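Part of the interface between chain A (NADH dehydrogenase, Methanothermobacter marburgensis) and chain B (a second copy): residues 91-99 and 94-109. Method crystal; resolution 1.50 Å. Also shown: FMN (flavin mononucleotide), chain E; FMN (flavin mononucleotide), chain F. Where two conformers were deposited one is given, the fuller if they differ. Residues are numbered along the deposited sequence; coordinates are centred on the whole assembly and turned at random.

Chain A 91-99: LWWSDCPAK
Chain B (94-109) SDCPAKLKGWFDRVWT

Chain A contributes a loop, residues 91-97, that enters a helix at A:Ala98; chain B presents a short loop, 94-97, and then its helix, 98-107. The CA atoms of A:Trp92 and B:Asp105 lie 6.6 Å apart, those of A:Asp95 and B:Asp95 8.4 Å, and those of A:Ala98 and B:Ala98 4.8 Å, so A:Trp92 lies by the later part of the helix, A:Asp95 faces its counterpart, and the first helical residues come together.

A:Leu91 (phi/psi -75/117) turns its CB away from chain B, while its O accepts a 2.9 Å hydrogen bond from O2' of the chain E flavin. From A:Trp92 to A:Asp95 the backbone makes a type I' turn, with A:Trp93 at 51/44 and A:Ser94 at 66/21, closed by A:Asp95 N to A:Trp92 O, 3.2 Å. The turn directs A:Trp93 N to flavin N5 at 3.0 Å and, more weakly, A:Ser94 N to flavin O4 at 3.1 Å.

A:Trp92 (-123/116, chi1 m, chi2 -6°) lays one ring face against flavin C7 and brings its edge to B:Asp105, CE3 to OD2 3.5 Å. Its O accepts a hydrogen bond from B:Lys101 NZ, 2.7 Å. The long lysine (t, p, t, p) suits this place: its ammonium serves two carbonyls and also forms a salt bridge with B:Asp105 OD1, NZ to OD1 2.8 Å, one helical turn on.

A:Trp93 (chi1 m, chi2 103°) is sandwiched: flavin C6 lies over one face and B:Trp108 (chi1 -88°, chi2 -172°) points its edge at the other, the centroid of the A:Trp93 six-membered ring 4.7 Å from that of the B:Trp108 five-membered ring and planes at 75°. A:Trp93 CZ2 reaches B:Trp108 CB at 3.3 Å. The indole NE1 donates to a water at 2.9 Å from NE1, and this water donates to B:Asp105 O and B:Trp108 O, tying the ring to the end of the helix.

A:Asp95 (-153/-178, chi1 t) accepts a weak bond from A:Cys96 N at OD1, 2.7 Å. Its OD2 lies 3.0 Å from B:Asp95 OD2; these are two acceptors and like charges, each also hydrogen-bonded elsewhere in the structure. A:Cys96 (-72/163, chi1 p) turns its CB away, but its O accepts the second B:Lys101 NZ bond, 2.7 Å.

A:Pro97 (-55/150) is the N-cap residue. A:Ala98 (-50/-37) then donates its free helix-start N to B:Asp105 OD2, 3.1 Å at 158°, so the carboxylate of B:Asp105 (chi1 m) joins both chains. The small CB of A:Ala98 sits as a knob in a hole among B:Ala98, B:Lys101, B:Gly102 and B:Asp105, 3.5 Å from B:Gly102 N; a CB on B:Gly102 would come about 3.4 Å from A:Ala98 CB, a tight fit, so glycine leaves room here. A:Lys99 points its CB away.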

# COMPACT_ATOMS: atom_id res chain seq x y z
N LEU A 91 -2.07 -1.31 -10.54
CA LEU A 91 -0.95 -0.73 -9.81
C LEU A 91 -1.21 0.75 -9.59
O LEU A 91 -1.30 1.50 -10.56
CB LEU A 91 0.34 -0.89 -10.62
CG LEU A 91 1.60 -0.57 -9.83
CD1 LEU A 91 1.63 -1.45 -8.59
CD2 LEU A 91 2.86 -0.77 -10.67
N TRP A 92 -1.33 1.16 -8.33
CA TRP A 92 -1.54 2.56 -7.96
C TRP A 92 -0.44 3.01 -7.02
O TRP A 92 -0.34 2.51 -5.89
CB TRP A 92 -2.90 2.77 -7.27
CG TRP A 92 -4.10 2.65 -8.16
CD1 TRP A 92 -4.11 2.49 -9.52
CD2 TRP A 92 -5.47 2.65 -7.75
NE1 TRP A 92 -5.41 2.40 -9.98
CE2 TRP A 92 -6.26 2.49 -8.91
CE3 TRP A 92 -6.11 2.77 -6.51
CZ2 TRP A 92 -7.66 2.46 -8.86
CZ3 TRP A 92 -7.50 2.73 -6.46
CH2 TRP A 92 -8.26 2.57 -7.63
N TRP A 93 0.38 3.96 -7.45
CA TRP A 93 1.50 4.43 -6.64
C TRP A 93 2.36 3.27 -6.13
O TRP A 93 2.77 3.21 -4.97
CB TRP A 93 1.03 5.43 -5.55
CG TRP A 93 0.35 6.58 -6.25
CD1 TRP A 93 -0.99 6.80 -6.35
CD2 TRP A 93 0.98 7.58 -7.06
NE1 TRP A 93 -1.23 7.91 -7.14
CE2 TRP A 93 -0.04 8.40 -7.58
CE3 TRP A 93 2.31 7.87 -7.36
CZ2 TRP A 93 0.24 9.50 -8.41
CZ3 TRP A 93 2.59 8.97 -8.17
CH2 TRP A 93 1.56 9.78 -8.68
N SER A 94 2.60 2.35 -7.06
CA SER A 94 3.54 1.25 -6.88
C SER A 94 3.16 0.23 -5.81
O SER A 94 4.01 -0.51 -5.34
CB SER A 94 4.96 1.79 -6.66
OG SER A 94 5.37 2.53 -7.80
N ASP A 95 1.88 0.18 -5.45
CA ASP A 95 1.37 -0.89 -4.59
C ASP A 95 -0.11 -1.07 -4.91
O ASP A 95 -0.65 -0.41 -5.80
CB ASP A 95 1.64 -0.55 -3.11
CG ASP A 95 1.44 -1.74 -2.16
OD1 ASP A 95 1.21 -2.88 -2.61
OD2 ASP A 95 1.52 -1.52 -0.93
N CYS A 96 -0.77 -1.98 -4.21
CA CYS A 96 -2.17 -2.20 -4.51
C CYS A 96 -3.06 -1.03 -4.05
O CYS A 96 -2.65 -0.15 -3.27
CB CYS A 96 -2.63 -3.54 -3.95
SG CYS A 96 -2.40 -3.64 -2.21
N PRO A 97 -4.29 -0.98 -4.59
CA PRO A 97 -5.24 0.04 -4.15
C PRO A 97 -5.41 -0.05 -2.64
O PRO A 97 -5.27 -1.13 -2.07
CB PRO A 97 -6.53 -0.40 -4.84
CG PRO A 97 -6.06 -0.98 -6.12
CD PRO A 97 -4.82 -1.76 -5.73
N ALA A 98 -5.70 1.09 -2.02
CA ALA A 98 -5.92 1.14 -0.58
C ALA A 98 -6.91 0.08 -0.11
O ALA A 98 -6.75 -0.47 0.98
CB ALA A 98 -6.39 2.52 -0.17
N LYS A 99 -7.94 -0.18 -0.93
CA LYS A 99 -8.96 -1.17 -0.58
C LYS A 99 -8.35 -2.55 -0.34
O LYS A 99 -8.71 -3.24 0.62
CB LYS A 99 -10.04 -1.26 -1.67
CG LYS A 99 -11.04 -2.38 -1.43
CD LYS A 99 -12.05 -2.01 -0.36
CE LYS A 99 -13.19 -1.16 -0.93
NZ LYS A 99 -14.04 -0.55 0.14
N SER B 94 4.55 -4.06 5.22
CA SER B 94 5.65 -3.51 4.42
C SER B 94 5.29 -2.27 3.61
O SER B 94 6.03 -1.91 2.69
CB SER B 94 6.29 -4.57 3.53
OG SER B 94 6.77 -5.66 4.30
N ASP B 95 4.19 -1.61 3.95
CA ASP B 95 3.90 -0.29 3.37
C ASP B 95 3.08 0.51 4.39
O ASP B 95 2.98 0.12 5.55
CB ASP B 95 3.20 -0.43 2.01
CG ASP B 95 3.50 0.73 1.06
OD1 ASP B 95 3.66 1.88 1.52
OD2 ASP B 95 3.59 0.52 -0.17
N CYS B 96 2.51 1.62 3.97
CA CYS B 96 1.69 2.51 4.81
C CYS B 96 0.37 1.85 5.16
O CYS B 96 -0.13 1.05 4.37
CB CYS B 96 1.34 3.79 4.05
SG CYS B 96 2.69 4.63 3.21
N PRO B 97 -0.24 2.24 6.28
CA PRO B 97 -1.62 1.80 6.53
C PRO B 97 -2.49 2.13 5.33
O PRO B 97 -2.20 3.10 4.61
CB PRO B 97 -2.04 2.67 7.71
CG PRO B 97 -0.76 2.86 8.48
CD PRO B 97 0.30 3.01 7.42
N ALA B 98 -3.55 1.35 5.11
CA ALA B 98 -4.45 1.60 3.99
C ALA B 98 -4.93 3.05 3.95
O ALA B 98 -5.07 3.62 2.87
CB ALA B 98 -5.62 0.65 4.04
N LYS B 99 -5.17 3.65 5.11
CA LYS B 99 -5.67 5.02 5.17
C LYS B 99 -4.74 6.00 4.45
O LYS B 99 -5.19 6.87 3.71
CB LYS B 99 -5.88 5.44 6.62
CG LYS B 99 -6.38 6.87 6.78
CD LYS B 99 -7.85 6.96 6.41
CE LYS B 99 -8.73 6.84 7.64
NZ LYS B 99 -10.19 6.82 7.29
N LEU B 100 -3.44 5.85 4.68
CA LEU B 100 -2.45 6.71 4.05
C LEU B 100 -2.23 6.33 2.58
O LEU B 100 -2.02 7.21 1.74
CB LEU B 100 -1.13 6.71 4.83
CG LEU B 100 0.01 7.55 4.24
CD1 LEU B 100 -0.42 9.02 4.09
CD2 LEU B 100 1.24 7.43 5.11
N LYS B 101 -2.29 5.04 2.27
CA LYS B 101 -2.19 4.63 0.87
C LYS B 101 -3.29 5.30 0.05
O LYS B 101 -3.04 5.80 -1.04
CB LYS B 101 -2.29 3.11 0.72
CG LYS B 101 -2.22 2.63 -0.72
CD LYS B 101 -0.99 3.20 -1.44
CE LYS B 101 -0.73 2.52 -2.78
NZ LYS B 101 -1.94 2.42 -3.67
N GLY B 102 -4.49 5.33 0.61
CA GLY B 102 -5.63 5.95 -0.03
C GLY B 102 -5.46 7.44 -0.24
O GLY B 102 -5.96 7.99 -1.23
N TRP B 103 -4.77 8.09 0.69
CA TRP B 103 -4.44 9.50 0.55
C TRP B 103 -3.62 9.69 -0.73
O TRP B 103 -3.92 10.56 -1.53
CB TRP B 103 -3.70 10.01 1.79
CG TRP B 103 -3.44 11.48 1.80
CD1 TRP B 103 -4.25 12.45 2.32
CD2 TRP B 103 -2.28 12.17 1.29
NE1 TRP B 103 -3.67 13.69 2.17
CE2 TRP B 103 -2.47 13.55 1.53
CE3 TRP B 103 -1.11 11.75 0.64
CZ2 TRP B 103 -1.52 14.52 1.17
CZ3 TRP B 103 -0.17 12.71 0.27
CH2 TRP B 103 -0.39 14.08 0.54
N PHE B 104 -2.60 8.87 -0.95
CA PHE B 104 -1.88 8.97 -2.21
C PHE B 104 -2.79 8.72 -3.41
O PHE B 104 -2.79 9.50 -4.37
CB PHE B 104 -0.68 8.01 -2.25
CG PHE B 104 0.45 8.43 -1.34
CD1 PHE B 104 1.22 9.55 -1.63
CD2 PHE B 104 0.74 7.71 -0.19
CE1 PHE B 104 2.26 9.94 -0.78
CE2 PHE B 104 1.77 8.09 0.67
CZ PHE B 104 2.54 9.21 0.37
N ASP B 105 -3.58 7.65 -3.35
CA ASP B 105 -4.45 7.29 -4.47
C ASP B 105 -5.37 8.45 -4.86
O ASP B 105 -5.60 8.70 -6.04
CB ASP B 105 -5.34 6.09 -4.11
CG ASP B 105 -4.57 4.82 -3.87
OD1 ASP B 105 -3.37 4.74 -4.22
OD2 ASP B 105 -5.18 3.87 -3.32
N ARG B 106 -5.89 9.15 -3.85
CA ARG B 106 -6.90 10.17 -4.09
C ARG B 106 -6.35 11.58 -4.24
O ARG B 106 -6.98 12.42 -4.89
CB ARG B 106 -7.94 10.17 -2.96
CG ARG B 106 -8.71 8.85 -2.84
CD ARG B 106 -9.86 8.98 -1.86
NE ARG B 106 -10.81 9.99 -2.33
CZ ARG B 106 -11.21 11.04 -1.62
NH1 ARG B 106 -10.78 11.23 -0.38
NH2 ARG B 106 -12.06 11.91 -2.15
N VAL B 107 -5.20 11.86 -3.63
CA VAL B 107 -4.69 13.23 -3.57
C VAL B 107 -3.63 13.51 -4.64
O VAL B 107 -3.49 14.64 -5.13
CB VAL B 107 -4.16 13.58 -2.14
CG1 VAL B 107 -3.57 14.98 -2.08
CG2 VAL B 107 -5.29 13.45 -1.12
N TRP B 108 -2.91 12.47 -5.05
CA TRP B 108 -1.94 12.61 -6.12
C TRP B 108 -2.64 12.58 -7.48
O TRP B 108 -2.54 11.61 -8.23
CB TRP B 108 -0.87 11.52 -6.04
CG TRP B 108 0.36 11.80 -5.16
CD1 TRP B 108 1.48 11.01 -5.09
CD2 TRP B 108 0.59 12.89 -4.24
NE1 TRP B 108 2.39 11.54 -4.20
CE2 TRP B 108 1.87 12.70 -3.67
CE3 TRP B 108 -0.15 14.03 -3.87
CZ2 TRP B 108 2.43 13.58 -2.74
CZ3 TRP B 108 0.40 14.90 -2.94
CH2 TRP B 108 1.68 14.68 -2.38
N THR B 109 -3.35 13.66 -7.80
CA THR B 109 -4.24 13.66 -8.96
C THR B 109 -3.60 14.11 -10.27
O THR B 109 -2.62 14.87 -10.28
CB THR B 109 -5.50 14.50 -8.70
OG1 THR B 109 -5.12 15.85 -8.38
CG2 THR B 109 -6.29 13.92 -7.55
N1 FMN E . 0.84 2.76 -13.34
C2 FMN E . 2.13 2.42 -13.00
O2 FMN E . 2.83 1.80 -13.80
N3 FMN E . 2.66 2.76 -11.77
C4 FMN E . 1.88 3.45 -10.86
O4 FMN E . 2.37 3.74 -9.77
C4A FMN E . 0.58 3.80 -11.18
N5 FMN E . -0.21 4.50 -10.30
C5A FMN E . -1.51 4.83 -10.63
C6 FMN E . -2.31 5.52 -9.72
C7 FMN E . -3.62 5.86 -10.05
C7M FMN E . -4.49 6.59 -9.06
C8 FMN E . -4.14 5.51 -11.29
C8M FMN E . -5.55 5.87 -11.66
C9 FMN E . -3.34 4.82 -12.20
C9A FMN E . -2.02 4.48 -11.87
N10 FMN E . -1.22 3.79 -12.77
C10 FMN E . 0.06 3.45 -12.43
C1' FMN E . -1.75 3.37 -14.10
C2' FMN E . -2.64 2.15 -13.81
O2' FMN E . -1.89 1.03 -13.36
C3' FMN E . -3.52 1.81 -15.00
O3' FMN E . -4.49 2.84 -15.08
C4' FMN E . -4.21 0.47 -14.81
O4' FMN E . -3.29 -0.60 -14.85
C5' FMN E . -5.28 0.23 -15.87
O5' FMN E . -6.03 -0.87 -15.43
P FMN E . -7.56 -0.63 -15.01
O1P FMN E . -8.32 -0.24 -16.27
O2P FMN E . -8.14 -1.91 -14.45
O3P FMN E . -7.62 0.50 -14.02
N1 FMN F . 6.40 -4.33 11.49
C2 FMN F . 7.33 -4.57 10.48
O2 FMN F . 8.53 -4.44 10.69
N3 FMN F . 6.91 -4.95 9.24
C4 FMN F . 5.57 -5.11 8.96
O4 FMN F . 5.22 -5.46 7.83
C4A FMN F . 4.62 -4.89 9.95
N5 FMN F . 3.27 -5.04 9.69
C5A FMN F . 2.35 -4.78 10.69
C6 FMN F . 0.99 -4.93 10.43
C7 FMN F . 0.06 -4.68 11.44
C7M FMN F . -1.40 -4.83 11.15
C8 FMN F . 0.48 -4.29 12.70
C8M FMN F . -0.52 -4.02 13.78
C9 FMN F . 1.84 -4.15 12.95
C9A FMN F . 2.78 -4.39 11.95
N10 FMN F . 4.14 -4.26 12.21
C10 FMN F . 5.05 -4.49 11.21
C1' FMN F . 4.64 -3.79 13.54
C2' FMN F . 4.41 -2.27 13.54
O2' FMN F . 5.21 -1.57 12.59
C3' FMN F . 4.64 -1.71 14.93
O3' FMN F . 3.64 -2.24 15.77
C4' FMN F . 4.51 -0.20 14.91
O4' FMN F . 5.65 0.40 14.33
C5' FMN F . 4.34 0.34 16.32
O5' FMN F . 3.89 1.67 16.22
P FMN F . 2.54 2.08 16.98
O1P FMN F . 2.71 1.89 18.47
O2P FMN F . 2.27 3.53 16.63
O3P FMN F . 1.42 1.19 16.50
O HOH W 1 -3.66 9.20 -7.97